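Local coordinates for protein type I modular polyketide synthase (PDB 6IYR) that probably selects a malonyl-type coenzyme A extender unit and transfers its acyl group to a carrier protein during salinomycin assembly, as the module 8 acyltransferase domain, at residues L335-A346 with T360-Y370; R156-Y167 with L235-L244. All blocks are in the same frame, centred on the assembly; numbering follows the deposited sequence.

Interactions 1 and 2 lie on the same side of the acyltransferase domain, their centres about 15 Å apart, and helix 235-248 connects them. In interaction 2 this helix crosses helix 151-164. Its other flank takes up the loop and the helix start of interaction 1: Ile341 touches Asp237 and Val241, Leu338 touches Leu244, and Ala342 N donates to Asp237 OD2. The contacts follow one another along the chain, the second closing before the first opens. Helix 235-248 thus lies between helix 151-164 and the paired residues 335-346 and 360-370. Helix 222-230, which begins within a probable nucleophile elbow, packs against both helix 235-248 and Trp369.

Interaction 1: residues L335-A346 with T360-Y370; sequences LSALSGIAPRTA and TGTDLDAEYWY
Thr360 O takes two donors from the facing loop. Ala346 N gives it a hydrogen bond of 2.8 Å, nearly straight at 164° and in the carbonyl plane. Thr345 CA adds a C-H contact to the same Thr360 O at 3.3 Å. On the far side of this peptide, Gly361 N donates to Asp363 OD1, so the turn starting at Gly361 is tied down at both ends of one amide.

The Pro343 ring then rides along a row of carbonyl oxygens, with Pro343 CB 3.2 Å from Gly361 O and CG close to both Thr362 O and Leu364 O. Leu364 O also accepts from Trp369 NE1 at 3.0 Å. That bond is bent to 132°, its donor lying well above the carbonyl plane. Ile341 reaches the same spot: chi1 of 59° sets CG1 between backbone N and carbonyl carbon, and the extended chain brings Ile341 CD1 to the edge of the indole, 3.7 Å from Trp369 CD1.

At the start of helix 366-374, Ala366 CB meets Leu338 CB at 3.7 Å. Beside them a water donates to Leu338 O at 3.0 Å and accepts from Ala366 N at 2.9 Å. Asp365, the N-cap, uses OD1 for Tyr368 N. Farther on, Leu335 CD2 lies against Tyr370 CB and alongside the Glu367 chain.

The chemistry thus changes along the contact, from one backbone hydrogen bond at the loop end to apolar packing at the helix, where the bridging water and the cap engage amides of the first turn and Leu364 O and Ile341 probably steady the indole against helix 222-230.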
# COMPACT_ATOMS: atom_id res chain seq x y z
N LEU A 335 26.47 2.05 -4.70
CA LEU A 335 27.01 3.36 -4.36
C LEU A 335 27.43 4.12 -5.60
O LEU A 335 27.19 5.33 -5.72
CB LEU A 335 28.20 3.20 -3.44
CG LEU A 335 27.85 2.67 -2.07
CD1 LEU A 335 29.14 2.56 -1.26
CD2 LEU A 335 26.86 3.57 -1.38
N SER A 336 28.00 3.41 -6.56
CA SER A 336 28.47 4.08 -7.76
C SER A 336 27.32 4.41 -8.75
O SER A 336 27.25 5.52 -9.30
CB SER A 336 29.52 3.24 -8.43
OG SER A 336 29.86 3.77 -9.67
N ALA A 337 26.40 3.46 -8.95
CA ALA A 337 25.25 3.66 -9.85
C ALA A 337 24.45 4.91 -9.47
O ALA A 337 23.91 5.59 -10.33
CB ALA A 337 24.34 2.44 -9.81
N LEU A 338 24.29 5.13 -8.18
CA LEU A 338 23.45 6.19 -7.66
C LEU A 338 24.21 7.45 -7.16
O LEU A 338 23.64 8.28 -6.45
CB LEU A 338 22.68 5.65 -6.46
CG LEU A 338 21.42 4.84 -6.71
CD1 LEU A 338 21.26 4.34 -8.12
CD2 LEU A 338 21.31 3.75 -5.69
N SER A 339 25.46 7.60 -7.52
CA SER A 339 26.23 8.74 -7.00
C SER A 339 25.63 10.08 -7.44
O SER A 339 25.85 11.09 -6.78
CB SER A 339 27.68 8.67 -7.47
OG SER A 339 27.71 8.81 -8.88
N GLY A 340 24.91 10.09 -8.55
CA GLY A 340 24.46 11.35 -9.14
C GLY A 340 23.11 11.88 -8.69
O GLY A 340 22.73 12.97 -9.07
N ILE A 341 22.35 11.14 -7.89
CA ILE A 341 21.03 11.64 -7.53
C ILE A 341 21.16 12.88 -6.65
O ILE A 341 22.15 13.04 -5.95
CB ILE A 341 20.16 10.55 -6.83
CG1 ILE A 341 20.83 10.04 -5.56
CG2 ILE A 341 19.93 9.38 -7.77
CD1 ILE A 341 19.99 9.01 -4.79
N ALA A 342 20.08 13.65 -6.56
CA ALA A 342 20.03 14.87 -5.77
C ALA A 342 18.82 14.88 -4.84
O ALA A 342 17.79 15.48 -5.15
CB ALA A 342 19.99 16.10 -6.69
N PRO A 343 18.97 14.30 -3.65
CA PRO A 343 17.82 14.30 -2.79
C PRO A 343 17.55 15.70 -2.27
O PRO A 343 18.46 16.48 -2.15
CB PRO A 343 18.23 13.37 -1.65
CG PRO A 343 19.69 13.30 -1.69
CD PRO A 343 20.06 13.47 -3.12
N ARG A 344 16.35 15.94 -1.80
CA ARG A 344 16.01 17.27 -1.39
C ARG A 344 14.94 17.17 -0.36
O ARG A 344 14.63 16.07 0.09
CB ARG A 344 15.55 18.05 -2.61
CG ARG A 344 14.21 17.61 -3.13
CD ARG A 344 14.31 17.17 -4.56
NE ARG A 344 12.98 17.01 -5.14
CZ ARG A 344 12.70 17.22 -6.43
NH1 ARG A 344 11.47 17.05 -6.88
NH2 ARG A 344 13.67 17.52 -7.27
N THR A 345 14.55 18.32 0.19
CA THR A 345 13.79 18.35 1.40
C THR A 345 12.45 17.74 1.05
O THR A 345 11.95 18.02 -0.01
CB THR A 345 13.56 19.80 1.92
OG1 THR A 345 14.80 20.39 2.34
CG2 THR A 345 12.66 19.76 3.14
N ALA A 346 11.91 16.90 1.91
CA ALA A 346 10.62 16.25 1.63
C ALA A 346 9.52 17.16 2.08
O ALA A 346 9.55 17.66 3.22
CB ALA A 346 10.52 14.92 2.36
N THR A 360 14.85 14.77 6.95
CA THR A 360 14.69 15.94 6.15
C THR A 360 14.42 15.61 4.69
O THR A 360 13.64 16.29 4.02
CB THR A 360 15.94 16.86 6.28
OG1 THR A 360 16.01 17.34 7.63
CG2 THR A 360 15.81 18.04 5.34
N GLY A 361 15.17 14.64 4.16
CA GLY A 361 14.99 14.20 2.78
C GLY A 361 16.25 14.36 1.97
O GLY A 361 16.50 13.59 1.03
N THR A 362 17.03 15.37 2.33
CA THR A 362 18.29 15.62 1.70
C THR A 362 19.31 14.53 2.00
O THR A 362 20.29 14.43 1.32
CB THR A 362 18.92 16.94 2.21
OG1 THR A 362 18.79 16.99 3.63
CG2 THR A 362 18.24 18.18 1.60
N ASP A 363 19.10 13.79 3.09
CA ASP A 363 19.91 12.60 3.44
C ASP A 363 19.62 11.30 2.61
O ASP A 363 20.34 10.30 2.73
CB ASP A 363 19.78 12.30 4.94
CG ASP A 363 18.37 12.54 5.50
OD1 ASP A 363 17.49 13.06 4.79
OD2 ASP A 363 18.13 12.20 6.68
N LEU A 364 18.68 11.34 1.67
CA LEU A 364 18.36 10.11 0.95
C LEU A 364 19.25 9.91 -0.23
O LEU A 364 18.81 9.89 -1.39
CB LEU A 364 16.88 10.05 0.55
CG LEU A 364 15.93 10.31 1.72
CD1 LEU A 364 14.46 10.03 1.39
CD2 LEU A 364 16.35 9.44 2.88
N ASP A 365 20.54 9.81 0.05
CA ASP A 365 21.50 9.73 -1.01
C ASP A 365 21.86 8.26 -1.26
O ASP A 365 21.28 7.35 -0.63
CB ASP A 365 22.74 10.56 -0.68
CG ASP A 365 23.40 10.16 0.61
OD1 ASP A 365 23.15 9.05 1.16
OD2 ASP A 365 24.18 10.97 1.10
N ALA A 366 22.89 8.03 -2.07
CA ALA A 366 23.30 6.68 -2.47
C ALA A 366 23.56 5.77 -1.27
O ALA A 366 23.12 4.61 -1.25
CB ALA A 366 24.53 6.72 -3.38
N GLU A 367 24.18 6.34 -0.25
CA GLU A 367 24.56 5.58 0.91
C GLU A 367 23.29 5.18 1.66
O GLU A 367 23.24 4.08 2.19
CB GLU A 367 25.52 6.40 1.79
CG GLU A 367 25.85 5.79 3.15
CD GLU A 367 26.63 4.47 3.10
OE1 GLU A 367 26.35 3.57 3.94
OE2 GLU A 367 27.54 4.33 2.24
N TYR A 368 22.33 6.10 1.79
CA TYR A 368 21.03 5.74 2.35
C TYR A 368 20.43 4.53 1.62
O TYR A 368 19.90 3.64 2.25
CB TYR A 368 20.03 6.91 2.30
CG TYR A 368 18.74 6.59 2.99
CD1 TYR A 368 18.61 6.80 4.35
CD2 TYR A 368 17.69 5.99 2.31
CE1 TYR A 368 17.43 6.48 5.00
CE2 TYR A 368 16.53 5.60 2.97
CZ TYR A 368 16.40 5.84 4.31
OH TYR A 368 15.24 5.50 4.98
N TRP A 369 20.40 4.58 0.30
CA TRP A 369 19.73 3.55 -0.47
C TRP A 369 20.47 2.23 -0.32
O TRP A 369 19.84 1.19 -0.17
CB TRP A 369 19.51 3.96 -1.94
CG TRP A 369 18.55 5.09 -2.04
CD1 TRP A 369 18.84 6.36 -2.41
CD2 TRP A 369 17.21 5.13 -1.49
NE1 TRP A 369 17.78 7.19 -2.14
CE2 TRP A 369 16.77 6.45 -1.57
CE3 TRP A 369 16.34 4.15 -0.98
CZ2 TRP A 369 15.48 6.84 -1.19
CZ3 TRP A 369 15.09 4.54 -0.51
CH2 TRP A 369 14.65 5.87 -0.68
N TYR A 370 21.81 2.27 -0.23
CA TYR A 370 22.53 1.08 0.19
C TYR A 370 22.15 0.59 1.58
O TYR A 370 21.98 -0.63 1.79
CB TYR A 370 24.05 1.22 0.11
CG TYR A 370 24.76 -0.02 0.59
CD1 TYR A 370 24.72 -1.17 -0.15
CD2 TYR A 370 25.32 -0.09 1.86
CE1 TYR A 370 25.31 -2.34 0.30
CE2 TYR A 370 25.89 -1.27 2.33
CZ TYR A 370 25.86 -2.40 1.53
OH TYR A 370 26.44 -3.57 1.96
O HOH W 1 24.07 9.88 -3.93

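Interaction 2: residues R156-Y167 with L235-L244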
# COMPACT_ATOMS: atom_id res chain seq x y z
N ARG A 156 -0.09 9.93 -14.19
CA ARG A 156 1.04 9.68 -13.28
C ARG A 156 1.85 8.46 -13.68
O ARG A 156 3.08 8.49 -13.69
CB ARG A 156 0.52 9.52 -11.86
CG ARG A 156 1.61 9.56 -10.79
CD ARG A 156 2.52 10.76 -10.99
NE ARG A 156 3.25 11.04 -9.77
CZ ARG A 156 4.29 11.86 -9.71
NH1 ARG A 156 4.90 12.07 -8.55
NH2 ARG A 156 4.74 12.45 -10.78
N LEU A 157 1.17 7.40 -14.11
CA LEU A 157 1.85 6.21 -14.57
C LEU A 157 2.62 6.48 -15.85
O LEU A 157 3.72 5.97 -15.99
CB LEU A 157 0.88 5.03 -14.75
CG LEU A 157 1.59 3.68 -14.86
CD1 LEU A 157 1.94 3.13 -13.48
CD2 LEU A 157 0.74 2.67 -15.64
N ALA A 158 2.13 7.37 -16.72
CA ALA A 158 2.88 7.70 -17.95
C ALA A 158 4.10 8.54 -17.61
O ALA A 158 5.15 8.40 -18.24
CB ALA A 158 2.01 8.45 -18.96
N GLU A 159 3.99 9.37 -16.59
CA GLU A 159 5.17 10.07 -16.07
C GLU A 159 6.18 9.08 -15.49
O GLU A 159 7.39 9.30 -15.63
CB GLU A 159 4.77 11.09 -15.00
CG GLU A 159 4.12 12.35 -15.56
CD GLU A 159 3.40 13.17 -14.51
OE1 GLU A 159 3.83 13.18 -13.34
OE2 GLU A 159 2.32 13.69 -14.82
N CYS A 160 5.70 8.04 -14.80
CA CYS A 160 6.62 7.06 -14.22
C CYS A 160 7.34 6.37 -15.36
O CYS A 160 8.57 6.14 -15.30
CB CYS A 160 5.91 6.06 -13.31
SG CYS A 160 5.38 6.81 -11.76
N ALA A 161 6.60 6.04 -16.41
CA ALA A 161 7.21 5.36 -17.56
C ALA A 161 8.29 6.24 -18.22
O ALA A 161 9.36 5.75 -18.61
CB ALA A 161 6.17 4.95 -18.58
N ASP A 162 8.04 7.55 -18.31
CA ASP A 162 9.07 8.45 -18.86
C ASP A 162 10.30 8.50 -17.95
O ASP A 162 11.43 8.47 -18.43
CB ASP A 162 8.55 9.88 -19.07
CG ASP A 162 7.43 9.95 -20.11
OD1 ASP A 162 7.41 9.16 -21.08
OD2 ASP A 162 6.59 10.85 -19.95
N ALA A 163 10.07 8.54 -16.64
CA ALA A 163 11.15 8.59 -15.69
C ALA A 163 12.05 7.37 -15.79
O ALA A 163 13.28 7.46 -15.64
CB ALA A 163 10.62 8.77 -14.30
N LEU A 164 11.46 6.24 -16.15
CA LEU A 164 12.16 4.96 -16.14
C LEU A 164 12.90 4.77 -17.43
O LEU A 164 13.79 3.92 -17.53
CB LEU A 164 11.19 3.74 -15.95
CG LEU A 164 10.76 3.54 -14.51
CD1 LEU A 164 9.46 2.77 -14.43
CD2 LEU A 164 11.84 2.91 -13.62
N ALA A 165 12.45 5.44 -18.47
CA ALA A 165 12.84 5.06 -19.81
C ALA A 165 14.35 5.16 -20.11
O ALA A 165 14.86 4.44 -20.99
CB ALA A 165 12.08 5.89 -20.82
N PRO A 166 15.07 6.04 -19.42
CA PRO A 166 16.52 6.02 -19.68
C PRO A 166 17.16 4.76 -19.15
O PRO A 166 18.24 4.38 -19.59
CB PRO A 166 17.03 7.23 -18.91
CG PRO A 166 15.84 8.09 -18.68
CD PRO A 166 14.68 7.15 -18.55
N TYR A 167 16.46 4.05 -18.29
CA TYR A 167 17.12 3.02 -17.50
C TYR A 167 16.69 1.60 -17.85
O TYR A 167 17.28 0.63 -17.39
CB TYR A 167 16.87 3.26 -16.01
CG TYR A 167 17.33 4.59 -15.56
CD1 TYR A 167 18.67 4.94 -15.69
CD2 TYR A 167 16.42 5.57 -15.18
CE1 TYR A 167 19.11 6.20 -15.37
CE2 TYR A 167 16.84 6.84 -14.89
CZ TYR A 167 18.19 7.14 -14.96
OH TYR A 167 18.61 8.39 -14.65
N LEU A 235 11.02 12.50 -9.57
CA LEU A 235 10.53 11.27 -10.15
C LEU A 235 11.66 10.61 -10.92
O LEU A 235 11.79 9.40 -10.91
CB LEU A 235 9.40 11.56 -11.12
CG LEU A 235 8.09 10.78 -11.06
CD1 LEU A 235 7.63 10.35 -12.44
CD2 LEU A 235 8.06 9.63 -10.08
N GLY A 236 12.43 11.41 -11.65
CA GLY A 236 13.58 10.90 -12.40
C GLY A 236 14.60 10.17 -11.53
O GLY A 236 15.16 9.14 -11.92
N ASP A 237 14.95 10.80 -10.42
CA ASP A 237 15.88 10.23 -9.46
C ASP A 237 15.32 8.99 -8.76
O ASP A 237 16.05 8.04 -8.55
CB ASP A 237 16.33 11.25 -8.44
CG ASP A 237 17.45 12.19 -8.98
OD1 ASP A 237 18.02 11.90 -10.06
OD2 ASP A 237 17.85 13.11 -8.25
N ALA A 238 14.05 9.02 -8.36
CA ALA A 238 13.45 7.85 -7.74
C ALA A 238 13.39 6.67 -8.71
O ALA A 238 13.74 5.57 -8.36
CB ALA A 238 12.08 8.19 -7.16
N ALA A 239 13.18 6.95 -9.99
CA ALA A 239 13.15 5.91 -10.99
C ALA A 239 14.53 5.32 -11.19
O ALA A 239 14.68 4.15 -11.51
CB ALA A 239 12.65 6.47 -12.31
N LYS A 240 15.53 6.18 -11.23
CA LYS A 240 16.87 5.71 -11.32
C LYS A 240 17.21 4.77 -10.12
O LYS A 240 17.69 3.67 -10.32
CB LYS A 240 17.82 6.89 -11.41
CG LYS A 240 19.28 6.54 -11.53
CD LYS A 240 20.09 7.85 -11.48
CE LYS A 240 21.49 7.69 -12.04
NZ LYS A 240 22.09 9.00 -12.40
N VAL A 241 16.95 5.21 -8.90
CA VAL A 241 17.21 4.35 -7.73
C VAL A 241 16.47 3.02 -7.86
O VAL A 241 17.09 1.96 -7.71
CB VAL A 241 16.82 5.02 -6.41
CG1 VAL A 241 17.02 4.09 -5.22
CG2 VAL A 241 17.67 6.27 -6.19
N SER A 242 15.24 3.07 -8.37
CA SER A 242 14.42 1.87 -8.42
C SER A 242 15.01 0.89 -9.42
O SER A 242 15.22 -0.28 -9.10
CB SER A 242 12.97 2.19 -8.79
OG SER A 242 12.25 0.97 -8.95
N ALA A 243 15.32 1.40 -10.61
CA ALA A 243 15.72 0.58 -11.70
C ALA A 243 17.14 0.06 -11.51
O ALA A 243 17.46 -1.07 -11.87
CB ALA A 243 15.63 1.36 -12.98
N LEU A 244 18.01 0.92 -11.01
CA LEU A 244 19.45 0.59 -10.99
C LEU A 244 19.77 -0.24 -9.74
O LEU A 244 20.60 -1.15 -9.75
CB LEU A 244 20.27 1.89 -11.02
CG LEU A 244 20.78 2.34 -12.39
CD1 LEU A 244 19.96 1.93 -13.60
CD2 LEU A 244 21.19 3.80 -12.46
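Two helices of the acyltransferase domain, 151-164 and 235-248, cross here with their segment axes 8.4 Å apart and at 63°, and Leu235 is a knob in a hole formed by Arg156, Glu159, Cys160 and Ala163. Leu235 CD1 enters deepest, 3.4 Å from Glu159 O. Leu235 CD2 lies over one face of the Arg156 guanidinium, towards its rim. Glu159 OE1 takes Arg156 NH2 at 2.8 Å almost in the guanidinium plane; this salt bridge along the helix probably holds the group flat over the leucine.

Small residues bring the backbones together at the centre, where Ala163 CB meets Ala239 CB at 3.7 Å and Leu164 CD2 reaches over to Ala239 and Ala243.

Past the helix, a chi1 of -58° places Tyr167 CG anti to the carbonyl carbon and lays the ring across Lys240. Lys240 CA makes a CH-pi contact 4.0 Å from the centroid of the Tyr167 ring, and Lys240 CD is 3.5 Å from Tyr167 OH. Pro166 CB covers the opposite face, so the phenol is sandwiched. Leu244 CD1 approaches obliquely at 3.9 Å from Tyr167 CD1, and Lys247 NZ bonds Tyr167 O.

This is a steep helix crossing with alanines at its centre and a single knob, Leu235, in a hole of the other helix.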